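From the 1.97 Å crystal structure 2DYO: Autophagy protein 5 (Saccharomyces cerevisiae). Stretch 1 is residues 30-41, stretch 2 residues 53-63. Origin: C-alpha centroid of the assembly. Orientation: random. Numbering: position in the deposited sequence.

Stretch 1 (30-41) GSPREIAVLRIR
Stretch 2, residues 53-63: PLIWNKIKSFL

Packing of residues 30-41 of yeast Autophagy protein 5 against residues 53-63 of the same chain. Stretch 1 runs from a loop through a short 3-10 segment (33-35) into a strand (37-41); stretch 2 is a helix already under way at Pro53, followed by a 3-10 segment at 60-61. Strand and helix run roughly antiparallel, their N-to-C directions 142° apart and their axes 10.1 Å apart at closest approach. The register agrees with this direction: CA of Ser31 lies 6.5 Å from CA of Phe62, CA of Ile35 6.0 Å from CA of Ile59, and CA of Leu38 7.9 Å from CA of Ile55. Together the two surfaces bury 542 Å².

Gly30 (phi/psi 107/-1) makes no contact; its backbone angles would jam a CB against the preceding carbonyl oxygen. Ser31 and Pro32 are extended (-72/153 and -54/141). Ser31, chi1 p, directs its CA-to-CB bond toward stretch 2, and its CB sits 3.5 Å from Phe62 CD2. The C-gamma-endo ring of Pro32 brings CD to 3.4 Å from Phe62 CE2. Both approach the aromatic ring obliquely. Phe62 has chi1 -54° and chi2 76°, and its N donates a backbone hydrogen bond to Ile59 O at 2.9 Å.

The chain then turns through Arg33, Glu34 and Ile35 (-50/-52, -50/-25, -65/-42), with Ile35 N hydrogen-bonded to Pro32 O at 3.1 Å and Ala36 N to Arg33 O at 3.1 Å. Arg33 stays clear of stretch 2. Glu34, modelled only to CB, contributes its carbonyl: Lys58 NZ donates to Glu34 O at 2.9 Å. Ile35 (chi1 m, chi2 m) starts sideways, but its end comes nearer stretch 2. Its CG1 lies over one face of the Phe62 ring, 4.1 Å from the centroid and 14° off the normal, a CH-pi contact; CD1 is 3.7 Å from Phe62 CE1 and 3.6 Å from Lys58 O. On its other branch, Ile35 CG2 meets Ile59 CG2 at 3.7 Å, with Ile59 in chi1 p, chi2 t.

Ala36 (-85/16) points its CB away and leads into the strand. Val37 (-140/133, chi1 t) also points away, yet its carbonyl receives the second hydrogen bond from Lys58, NZ to Val37 O at 2.6 Å. One ammonium thus ties the 3-10 segment to the start of the strand. Lys58 reaches both oxygens with its side chain extended, all four chi angles t, and gives up more area to the contact than any other residue, 103 Å².

Leu38 (-133/128; chi1 m, chi2 106°) turns toward the helix. Its CG packs 3.8 Å from Lys58 CD, its CD2 4.0 Å from Leu54 CG, and its CD1 4.4 Å from Ile55 CG1. Arg39 (-114/102) alternates away. Ile40 (-126/166; chi1 p, chi2 t) points toward again, placing CG2 3.9 Å from CD2 of Leu54 (chi1 t, chi2 p). Arg41 is out of reach.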

# COMPACT_ATOMS: atom_id res chain seq x y z
N GLY A 30 -1.81 -15.32 30.71
CA GLY A 30 -3.13 -15.49 31.28
C GLY A 30 -4.19 -14.49 30.86
O GLY A 30 -5.34 -14.60 31.28
N SER A 31 -3.83 -13.53 30.02
CA SER A 31 -4.79 -12.52 29.57
C SER A 31 -5.80 -13.12 28.60
O SER A 31 -5.50 -14.09 27.91
CB SER A 31 -4.05 -11.35 28.90
OG SER A 31 -3.31 -11.80 27.78
N PRO A 32 -7.01 -12.54 28.54
CA PRO A 32 -8.09 -13.01 27.66
C PRO A 32 -7.72 -13.13 26.18
O PRO A 32 -7.00 -12.30 25.63
CB PRO A 32 -9.20 -12.00 27.91
CG PRO A 32 -8.47 -10.77 28.36
CD PRO A 32 -7.43 -11.34 29.27
N ARG A 33 -8.24 -14.18 25.54
CA ARG A 33 -8.00 -14.45 24.13
C ARG A 33 -8.26 -13.25 23.23
O ARG A 33 -7.41 -12.88 22.41
CB ARG A 33 -8.89 -15.61 23.66
CG ARG A 33 -8.37 -17.00 23.98
CD ARG A 33 -9.48 -18.02 23.81
NE ARG A 33 -10.23 -17.81 22.57
CZ ARG A 33 -11.39 -18.39 22.28
NH1 ARG A 33 -11.99 -18.14 21.13
NH2 ARG A 33 -11.95 -19.23 23.15
N GLU A 34 -9.44 -12.66 23.37
CA GLU A 34 -9.86 -11.51 22.57
C GLU A 34 -8.85 -10.37 22.51
O GLU A 34 -8.86 -9.58 21.56
CB GLU A 34 -11.20 -10.99 23.09
N ILE A 35 -7.99 -10.27 23.51
CA ILE A 35 -6.99 -9.21 23.56
C ILE A 35 -5.96 -9.27 22.44
O ILE A 35 -5.61 -8.24 21.85
CB ILE A 35 -6.27 -9.21 24.93
CG1 ILE A 35 -7.24 -8.76 26.02
CG2 ILE A 35 -5.05 -8.31 24.90
CD1 ILE A 35 -7.85 -7.39 25.76
N ALA A 36 -5.48 -10.47 22.13
CA ALA A 36 -4.47 -10.65 21.10
C ALA A 36 -5.01 -10.77 19.67
O ALA A 36 -4.29 -11.21 18.78
CB ALA A 36 -3.63 -11.88 21.42
N VAL A 37 -6.26 -10.37 19.46
CA VAL A 37 -6.85 -10.47 18.12
C VAL A 37 -7.70 -9.27 17.74
O VAL A 37 -8.54 -8.83 18.52
CB VAL A 37 -7.73 -11.74 18.00
CG1 VAL A 37 -8.25 -11.88 16.58
CG2 VAL A 37 -6.93 -12.97 18.40
N LEU A 38 -7.48 -8.76 16.54
CA LEU A 38 -8.25 -7.63 16.02
C LEU A 38 -8.69 -7.94 14.59
O LEU A 38 -7.87 -8.31 13.75
CB LEU A 38 -7.40 -6.34 16.01
CG LEU A 38 -7.05 -5.72 17.36
CD1 LEU A 38 -5.58 -5.98 17.67
CD2 LEU A 38 -7.32 -4.22 17.32
N ARG A 39 -9.98 -7.79 14.33
CA ARG A 39 -10.52 -8.05 13.00
C ARG A 39 -11.01 -6.73 12.44
O ARG A 39 -12.08 -6.24 12.79
CB ARG A 39 -11.67 -9.06 13.08
CG ARG A 39 -11.22 -10.41 13.61
CD ARG A 39 -11.39 -10.48 15.10
NE ARG A 39 -12.67 -11.08 15.45
CZ ARG A 39 -13.42 -10.68 16.46
NH1 ARG A 39 -13.03 -9.68 17.23
NH2 ARG A 39 -14.57 -11.30 16.72
N ILE A 40 -10.20 -6.15 11.55
CA ILE A 40 -10.49 -4.84 10.99
C ILE A 40 -10.52 -4.72 9.47
O ILE A 40 -10.08 -5.60 8.74
CB ILE A 40 -9.45 -3.84 11.52
CG1 ILE A 40 -8.04 -4.36 11.20
CG2 ILE A 40 -9.62 -3.68 13.03
CD1 ILE A 40 -6.92 -3.42 11.60
N ARG A 41 -11.07 -3.60 9.01
CA ARG A 41 -11.13 -3.28 7.60
C ARG A 41 -10.07 -2.22 7.41
O ARG A 41 -10.05 -1.21 8.12
CB ARG A 41 -12.51 -2.75 7.22
CG ARG A 41 -13.57 -3.84 7.16
CD ARG A 41 -13.34 -4.75 5.96
NE ARG A 41 -13.77 -4.13 4.70
CZ ARG A 41 -13.61 -4.68 3.50
NH1 ARG A 41 -13.02 -5.86 3.39
NH2 ARG A 41 -14.03 -4.06 2.42
N PRO A 53 -2.18 2.90 17.16
CA PRO A 53 -2.97 3.47 18.26
C PRO A 53 -4.10 2.53 18.66
O PRO A 53 -4.36 2.30 19.84
CB PRO A 53 -3.49 4.78 17.67
CG PRO A 53 -2.37 5.19 16.76
CD PRO A 53 -2.03 3.88 16.07
N LEU A 54 -4.78 1.98 17.65
CA LEU A 54 -5.88 1.06 17.86
C LEU A 54 -5.39 -0.20 18.58
O LEU A 54 -6.06 -0.72 19.47
CB LEU A 54 -6.50 0.67 16.51
CG LEU A 54 -7.68 -0.29 16.52
CD1 LEU A 54 -8.91 0.42 17.08
CD2 LEU A 54 -7.97 -0.77 15.10
N ILE A 55 -4.22 -0.68 18.18
CA ILE A 55 -3.63 -1.87 18.78
C ILE A 55 -3.24 -1.61 20.24
O ILE A 55 -3.65 -2.35 21.14
CB ILE A 55 -2.38 -2.32 18.00
CG1 ILE A 55 -2.79 -2.79 16.60
CG2 ILE A 55 -1.67 -3.44 18.75
CD1 ILE A 55 -1.64 -3.26 15.74
N TRP A 56 -2.44 -0.58 20.46
CA TRP A 56 -2.00 -0.25 21.80
C TRP A 56 -3.17 -0.05 22.76
O TRP A 56 -3.18 -0.61 23.86
CB TRP A 56 -1.12 1.01 21.77
CG TRP A 56 0.24 0.78 21.16
CD1 TRP A 56 0.84 1.53 20.20
CD2 TRP A 56 1.16 -0.27 21.49
NE1 TRP A 56 2.08 1.02 19.91
CE2 TRP A 56 2.30 -0.08 20.69
CE3 TRP A 56 1.13 -1.34 22.39
CZ2 TRP A 56 3.41 -0.93 20.75
CZ3 TRP A 56 2.23 -2.19 22.46
CH2 TRP A 56 3.36 -1.98 21.64
N ASN A 57 -4.17 0.72 22.34
CA ASN A 57 -5.33 0.98 23.18
C ASN A 57 -6.05 -0.29 23.63
O ASN A 57 -6.68 -0.30 24.69
CB ASN A 57 -6.34 1.88 22.47
CG ASN A 57 -7.60 2.10 23.29
OD1 ASN A 57 -7.56 2.71 24.36
ND2 ASN A 57 -8.72 1.60 22.79
N LYS A 58 -5.95 -1.35 22.85
CA LYS A 58 -6.62 -2.59 23.20
C LYS A 58 -5.83 -3.52 24.11
O LYS A 58 -6.41 -4.24 24.92
CB LYS A 58 -7.02 -3.37 21.94
CG LYS A 58 -7.78 -4.65 22.24
CD LYS A 58 -8.24 -5.37 20.99
CE LYS A 58 -9.13 -6.55 21.36
NZ LYS A 58 -9.71 -7.24 20.17
N ILE A 59 -4.50 -3.49 24.00
CA ILE A 59 -3.66 -4.36 24.81
C ILE A 59 -2.93 -3.65 25.96
O ILE A 59 -2.23 -4.30 26.74
CB ILE A 59 -2.60 -5.07 23.94
CG1 ILE A 59 -1.64 -4.04 23.34
CG2 ILE A 59 -3.29 -5.84 22.83
CD1 ILE A 59 -0.51 -4.65 22.54
N LYS A 60 -3.10 -2.34 26.06
CA LYS A 60 -2.43 -1.55 27.09
C LYS A 60 -2.51 -2.16 28.49
O LYS A 60 -1.49 -2.34 29.15
CB LYS A 60 -3.01 -0.13 27.11
CG LYS A 60 -4.51 -0.09 27.25
CD LYS A 60 -5.04 1.34 27.20
CE LYS A 60 -6.56 1.35 27.30
NZ LYS A 60 -7.12 2.73 27.31
N SER A 61 -3.72 -2.47 28.94
CA SER A 61 -3.92 -3.03 30.27
C SER A 61 -3.36 -4.43 30.51
O SER A 61 -3.33 -4.90 31.65
CB SER A 61 -5.42 -3.03 30.60
OG SER A 61 -5.94 -1.72 30.58
N PHE A 62 -2.91 -5.11 29.45
CA PHE A 62 -2.38 -6.46 29.62
C PHE A 62 -0.95 -6.64 29.13
O PHE A 62 -0.47 -7.77 29.02
CB PHE A 62 -3.28 -7.47 28.90
CG PHE A 62 -4.73 -7.39 29.30
CD1 PHE A 62 -5.54 -6.37 28.82
CD2 PHE A 62 -5.28 -8.33 30.16
CE1 PHE A 62 -6.88 -6.28 29.19
CE2 PHE A 62 -6.61 -8.25 30.55
CZ PHE A 62 -7.42 -7.22 30.06
N LEU A 63 -0.27 -5.54 28.85
CA LEU A 63 1.11 -5.62 28.38
C LEU A 63 2.02 -6.34 29.36
O LEU A 63 1.77 -6.32 30.57
CB LEU A 63 1.65 -4.22 28.09
CG LEU A 63 1.01 -3.51 26.89
CD1 LEU A 63 1.68 -2.16 26.69
CD2 LEU A 63 1.17 -4.37 25.65